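Local coordinates for protein choline kinase (Cryptosporidium parvum, PDB 3MES) that probably phosphorylates choline, and perhaps ethanolamine, using ATP and a divalent metal, as other members of the choline/ethanolamine kinase family do, at residues 196-201 against 364-369; 52-57 against 73-78. All coordinates share one frame; numbering follows the deposited sequence.

Contact 1 (196-201 against 364-369); sequences PILFKR and TLISHI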
loop_
_atom_site.group_PDB
_atom_site.type_symbol
_atom_site.label_atom_id
_atom_site.label_comp_id
_atom_site.label_asym_id
_atom_site.label_seq_id
_atom_site.Cartn_x
_atom_site.Cartn_y
_atom_site.Cartn_z
ATOM N N PRO B 196 -24.377 -12.737 -7.826
ATOM C CA PRO B 196 -23.949 -11.399 -8.210
ATOM C C PRO B 196 -25.142 -10.450 -8.244
ATOM O O PRO B 196 -26.267 -10.878 -8.492
ATOM C CB PRO B 196 -23.382 -11.600 -9.619
ATOM C CG PRO B 196 -24.004 -12.861 -10.112
ATOM C CD PRO B 196 -24.161 -13.721 -8.900
ATOM N N ILE B 197 -24.893 -9.169 -8.002
ATOM C CA ILE B 197 -25.972 -8.201 -7.880
ATOM C C ILE B 197 -26.138 -7.341 -9.131
ATOM O O ILE B 197 -27.129 -6.626 -9.273
ATOM C CB ILE B 197 -25.737 -7.280 -6.669
ATOM C CG1 ILE B 197 -27.021 -6.538 -6.297
ATOM C CG2 ILE B 197 -24.588 -6.315 -6.950
ATOM C CD1 ILE B 197 -26.930 -5.788 -4.992
ATOM N N LEU B 198 -25.172 -7.427 -10.041
ATOM C CA LEU B 198 -25.097 -6.496 -11.163
ATOM C C LEU B 198 -26.390 -6.375 -11.968
ATOM O O LEU B 198 -26.802 -5.272 -12.324
ATOM C CB LEU B 198 -23.915 -6.828 -12.083
ATOM C CG LEU B 198 -23.960 -8.095 -12.936
ATOM C CD1 LEU B 198 -22.861 -8.048 -13.983
ATOM C CD2 LEU B 198 -23.839 -9.344 -12.078
ATOM N N PHE B 199 -27.030 -7.506 -12.251
ATOM C CA PHE B 199 -28.265 -7.498 -13.031
ATOM C C PHE B 199 -29.481 -7.114 -12.192
ATOM O O PHE B 199 -30.248 -6.232 -12.573
ATOM C CB PHE B 199 -28.481 -8.845 -13.714
ATOM C CG PHE B 199 -27.360 -9.239 -14.630
ATOM C CD1 PHE B 199 -27.054 -8.468 -15.738
ATOM C CD2 PHE B 199 -26.612 -10.378 -14.385
ATOM C CE1 PHE B 199 -26.022 -8.824 -16.585
ATOM C CE2 PHE B 199 -25.580 -10.741 -15.231
ATOM C CZ PHE B 199 -25.285 -9.962 -16.331
ATOM N N LYS B 200 -29.656 -7.780 -11.057
ATOM C CA LYS B 200 -30.757 -7.464 -10.156
ATOM C C LYS B 200 -30.826 -5.964 -9.907
ATOM O O LYS B 200 -31.876 -5.341 -10.066
ATOM C CB LYS B 200 -30.584 -8.192 -8.823
ATOM C CG LYS B 200 -30.425 -9.693 -8.946
ATOM C CD LYS B 200 -30.216 -10.326 -7.582
ATOM C CE LYS B 200 -29.832 -11.790 -7.707
ATOM N NZ LYS B 200 -29.646 -12.423 -6.372
ATOM N N ARG B 201 -29.696 -5.392 -9.511
ATOM C CA ARG B 201 -29.622 -3.972 -9.190
ATOM C C ARG B 201 -30.038 -3.109 -10.378
ATOM O O ARG B 201 -30.774 -2.136 -10.217
ATOM C CB ARG B 201 -28.212 -3.607 -8.721
ATOM C CG ARG B 201 -27.995 -2.130 -8.447
ATOM C CD ARG B 201 -26.752 -1.916 -7.601
ATOM N NE ARG B 201 -26.943 -2.395 -6.235
ATOM C CZ ARG B 201 -25.972 -2.499 -5.333
ATOM N NH1 ARG B 201 -24.728 -2.166 -5.647
ATOM N NH2 ARG B 201 -26.246 -2.943 -4.115
ATOM N N THR B 364 -17.403 -2.521 -18.060
ATOM C CA THR B 364 -17.433 -1.061 -18.021
ATOM C C THR B 364 -18.825 -0.543 -18.367
ATOM O O THR B 364 -19.246 0.515 -17.887
ATOM C CB THR B 364 -16.406 -0.426 -18.989
ATOM O OG1 THR B 364 -16.665 -0.863 -20.329
ATOM C CG2 THR B 364 -14.987 -0.808 -18.599
ATOM N N LEU B 365 -19.534 -1.292 -19.206
ATOM C CA LEU B 365 -20.874 -0.910 -19.622
ATOM C C LEU B 365 -21.854 -1.064 -18.463
ATOM O O LEU B 365 -22.803 -0.290 -18.330
ATOM C CB LEU B 365 -21.326 -1.747 -20.823
ATOM C CG LEU B 365 -20.396 -1.777 -22.043
ATOM C CD1 LEU B 365 -20.931 -2.729 -23.096
ATOM C CD2 LEU B 365 -20.199 -0.384 -22.633
ATOM N N ILE B 366 -21.618 -2.066 -17.622
ATOM C CA ILE B 366 -22.454 -2.274 -16.447
ATOM C C ILE B 366 -22.425 -1.037 -15.553
ATOM O O ILE B 366 -23.446 -0.639 -14.995
ATOM C CB ILE B 366 -22.005 -3.509 -15.641
ATOM C CG1 ILE B 366 -22.117 -4.772 -16.497
ATOM C CG2 ILE B 366 -22.840 -3.657 -14.377
ATOM C CD1 ILE B 366 -23.539 -5.161 -16.845
ATOM N N SER B 367 -21.250 -0.426 -15.443
ATOM C CA SER B 367 -21.053 0.756 -14.609
ATOM C C SER B 367 -21.795 1.980 -15.146
ATOM O O SER B 367 -22.495 2.667 -14.398
ATOM C CB SER B 367 -19.559 1.063 -14.474
ATOM O OG SER B 367 -19.341 2.252 -13.732
ATOM N N HIS B 368 -21.643 2.247 -16.442
ATOM C CA HIS B 368 -22.295 3.396 -17.071
ATOM C C HIS B 368 -23.815 3.307 -17.001
ATOM O O HIS B 368 -24.497 4.316 -16.829
ATOM C CB HIS B 368 -21.865 3.540 -18.533
ATOM C CG HIS B 368 -20.439 3.960 -18.708
ATOM N ND1 HIS B 368 -19.895 5.045 -18.054
ATOM C CD2 HIS B 368 -19.451 3.455 -19.484
ATOM C CE1 HIS B 368 -18.630 5.181 -18.409
ATOM N NE2 HIS B 368 -18.336 4.229 -19.276
ATOM N N ILE B 369 -24.349 2.102 -17.153
ATOM C CA ILE B 369 -25.793 1.917 -17.122
ATOM C C ILE B 369 -26.330 1.980 -15.697
ATOM O O ILE B 369 -27.349 2.614 -15.435
ATOM C CB ILE B 369 -26.210 0.589 -17.777
ATOM C CG1 ILE B 369 -26.321 0.766 -19.295
ATOM C CG2 ILE B 369 -27.535 0.105 -17.205
ATOM C CD1 ILE B 369 -26.772 -0.480 -20.027
#
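I366 meets L198 and F199, and it is the one residue of 364-369 that reaches 196-201. I366 points at the start of helix 198-214. The closest pair of CA atoms, those of L198 and I366, lies 7.3 Å apart. Both branches of I366 are used. A chi1 of -61° sets CG1 beside the backbone N and leaves CG2 anti to it. I366 CG2 touches L198 CB at 4.1 Å. The longer branch is turned about CB-CG1 (chi2 -67°), which carries I366 CD1 to 4.1 Å from L198 CD1. The branches of the two residues meet at a slant. I366 CD1 also comes to 4.4 Å from F199 CE1, a looser contact that is oblique to the ring. F199 leaves its backbone pointing away from I366, but the ring swings back. One ring face is covered by its own neighbour: L198 CG sits 3.7 Å above the ring plane, over the centre. L198 therefore touches both the F199 ring and I366. After I366, the helix turns to polar partners: S367 OG bonds to N300 and R398, and H368 ND1 bonds to R398. All three touching residues are buried, and the meeting is purely apolar. Only 111 Å² is buried, so this is a small point of contact. It is helix-to-helix packing in the core of the mainly helical C-terminal lobe of a kinase-like fold.

Contact 2 (52-57 against 73-78); sequences EIIIGI and IEVKQI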
loop_
_atom_site.group_PDB
_atom_site.type_symbol
_atom_site.label_atom_id
_atom_site.label_comp_id
_atom_site.label_asym_id
_atom_site.label_seq_id
_atom_site.Cartn_x
_atom_site.Cartn_y
_atom_site.Cartn_z
ATOM N N GLU B 52 -25.623 18.826 22.677
ATOM C CA GLU B 52 -25.461 18.303 24.030
ATOM C C GLU B 52 -25.862 16.831 24.103
ATOM O O GLU B 52 -25.300 16.064 24.884
ATOM C CB GLU B 52 -26.276 19.126 25.030
ATOM C CG GLU B 52 -25.639 19.223 26.412
ATOM C CD GLU B 52 -24.325 19.986 26.389
ATOM O OE1 GLU B 52 -23.346 19.513 27.006
ATOM O OE2 GLU B 52 -24.268 21.057 25.741
ATOM N N ILE B 53 -26.834 16.445 23.284
ATOM C CA ILE B 53 -27.323 15.072 23.266
ATOM C C ILE B 53 -26.330 14.139 22.585
ATOM O O ILE B 53 -26.216 12.967 22.944
ATOM C CB ILE B 53 -28.688 14.970 22.559
ATOM C CG1 ILE B 53 -29.801 15.481 23.477
ATOM C CG2 ILE B 53 -28.965 13.536 22.138
ATOM C CD1 ILE B 53 -31.172 15.495 22.829
ATOM N N ILE B 54 -25.615 14.666 21.597
ATOM C CA ILE B 54 -24.584 13.902 20.912
ATOM C C ILE B 54 -23.365 13.761 21.815
ATOM O O ILE B 54 -22.722 12.712 21.852
ATOM C CB ILE B 54 -24.173 14.577 19.591
ATOM C CG1 ILE B 54 -25.353 14.596 18.616
ATOM C CG2 ILE B 54 -22.983 13.861 18.977
ATOM C CD1 ILE B 54 -25.100 15.397 17.361
ATOM N N ILE B 55 -23.062 14.828 22.548
ATOM C CA ILE B 55 -21.930 14.841 23.466
ATOM C C ILE B 55 -22.166 13.931 24.672
ATOM O O ILE B 55 -21.252 13.248 25.135
ATOM C CB ILE B 55 -21.610 16.275 23.931
ATOM C CG1 ILE B 55 -21.245 17.145 22.726
ATOM C CG2 ILE B 55 -20.485 16.270 24.956
ATOM C CD1 ILE B 55 -20.738 18.522 23.089
ATOM N N GLY B 56 -23.397 13.914 25.171
ATOM C CA GLY B 56 -23.756 13.005 26.252
ATOM C C GLY B 56 -23.629 11.558 25.808
ATOM O O GLY B 56 -23.095 10.720 26.530
ATOM N N ILE B 57 -24.121 11.272 24.607
ATOM C CA ILE B 57 -24.050 9.929 24.046
ATOM C C ILE B 57 -22.605 9.486 23.826
ATOM O O ILE B 57 -22.278 8.311 23.990
ATOM C CB ILE B 57 -24.826 9.839 22.717
ATOM C CG1 ILE B 57 -26.332 9.912 22.984
ATOM C CG2 ILE B 57 -24.469 8.558 21.967
ATOM C CD1 ILE B 57 -27.182 9.975 21.730
ATOM N N ILE B 73 -14.910 19.296 23.819
ATOM C CA ILE B 73 -15.498 18.511 22.744
ATOM C C ILE B 73 -16.190 19.415 21.734
ATOM O O ILE B 73 -16.971 20.291 22.106
ATOM C CB ILE B 73 -16.522 17.501 23.287
ATOM C CG1 ILE B 73 -15.897 16.656 24.399
ATOM C CG2 ILE B 73 -17.049 16.622 22.163
ATOM C CD1 ILE B 73 -16.873 15.719 25.078
ATOM N N GLU B 74 -15.903 19.207 20.453
ATOM C CA GLU B 74 -16.562 19.982 19.410
ATOM C C GLU B 74 -17.328 19.085 18.446
ATOM O O GLU B 74 -16.767 18.156 17.866
ATOM C CB GLU B 74 -15.555 20.832 18.634
ATOM C CG GLU B 74 -14.834 20.075 17.535
ATOM C CD GLU B 74 -14.577 20.931 16.313
ATOM O OE1 GLU B 74 -15.026 22.096 16.297
ATOM O OE2 GLU B 74 -13.933 20.435 15.364
ATOM N N VAL B 75 -18.615 19.370 18.283
ATOM C CA VAL B 75 -19.440 18.680 17.304
ATOM C C VAL B 75 -19.588 19.548 16.062
ATOM O O VAL B 75 -20.075 20.676 16.141
ATOM C CB VAL B 75 -20.843 18.383 17.856
ATOM C CG1 VAL B 75 -21.755 17.878 16.747
ATOM C CG2 VAL B 75 -20.767 17.381 18.996
ATOM N N LYS B 76 -19.169 19.026 14.915
ATOM C CA LYS B 76 -19.279 19.783 13.678
ATOM C C LYS B 76 -19.907 18.926 12.582
ATOM O O LYS B 76 -19.326 17.935 12.140
ATOM C CB LYS B 76 -17.909 20.322 13.252
ATOM C CG LYS B 76 -17.381 19.768 11.945
ATOM C CD LYS B 76 -17.934 20.564 10.765
ATOM C CE LYS B 76 -17.422 20.019 9.434
ATOM N NZ LYS B 76 -15.988 20.347 9.200
ATOM N N GLN B 77 -21.109 19.306 12.160
ATOM C CA GLN B 77 -21.837 18.550 11.150
ATOM C C GLN B 77 -21.256 18.749 9.756
ATOM O O GLN B 77 -20.982 19.876 9.340
ATOM C CB GLN B 77 -23.319 18.931 11.155
ATOM C CG GLN B 77 -24.140 18.196 10.110
ATOM C CD GLN B 77 -25.629 18.355 10.323
ATOM O OE1 GLN B 77 -26.070 19.238 11.058
ATOM N NE2 GLN B 77 -26.413 17.497 9.683
ATOM N N ILE B 78 -21.064 17.645 9.043
ATOM C CA ILE B 78 -20.613 17.691 7.659
ATOM C C ILE B 78 -21.779 17.322 6.756
ATOM O O ILE B 78 -22.609 16.491 7.117
ATOM C CB ILE B 78 -19.439 16.729 7.405
ATOM C CG1 ILE B 78 -19.854 15.287 7.697
ATOM C CG2 ILE B 78 -18.242 17.115 8.255
ATOM C CD1 ILE B 78 -18.753 14.277 7.459
#
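I55 and I54 of helix 51-61 pack on I73 and V75 of strand 73-78. The helix lies over the strand, with 9.2 Å between the short axes. Their N-to-C directions differ by 123°, so they run obliquely and more against each other than together. The CA atoms of I55 and I73 are the nearest pair, 7.4 Å apart.

The contact across the segments is apolar and made by branch atoms. I55 takes the largest share and uses both its branches. Its CG2 meets I73 CD1 at 3.7 Å. The two side chains lie alongside, running opposite ways. The other branch turns to V75: I55 CG1 lies 3.8 Å from V75 CG2. That valine methyl has a second partner, I54 CG2, at 4.2 Å. V75 CG1 stands near I54 CD1. The valine torsion puts CG1 anti to the backbone N (chi1 170°) and CG2 beside that N, facing the helix. I73 and V75 both point toward the helix, while E74 between them points away, as expected in a strand.

Polar bonds stay within each element or go to its neighbours. G56 N bonds to E52 O at 2.9 Å within the helix. On the strand, E74, K76 and I78 form backbone bonds with S90, V88 and L86.

This is a helix packed on the antiparallel sheet in the N-terminal lobe of a kinase-like fold. Strand 73-78 is outermost within this chain in that five-stranded sheet and runs beside 85-91. Helix 51-61 packs on one face of the sheet, over 73-78 and as far as strand 104-109, where I54 and I57 touch F107.

The two contacts lie on opposite sides of the chain's centre. Their centres are 39 Å apart, and their nearest atoms about 22 Å. Contact 2 belongs to the N-terminal sheet and contact 1 to the helical lobe, with the ligands bound between. In contact 2, the V75 side chain is about 14 Å from ADP, and the I54 side chain about 10 Å from that of R108, which binds ADP. Its strand also carries I78, which touches ADP. In contact 1, the I366 side chain is about 12 Å from the decamethonium ion. Neither set of touching side chains lines a ligand pocket directly.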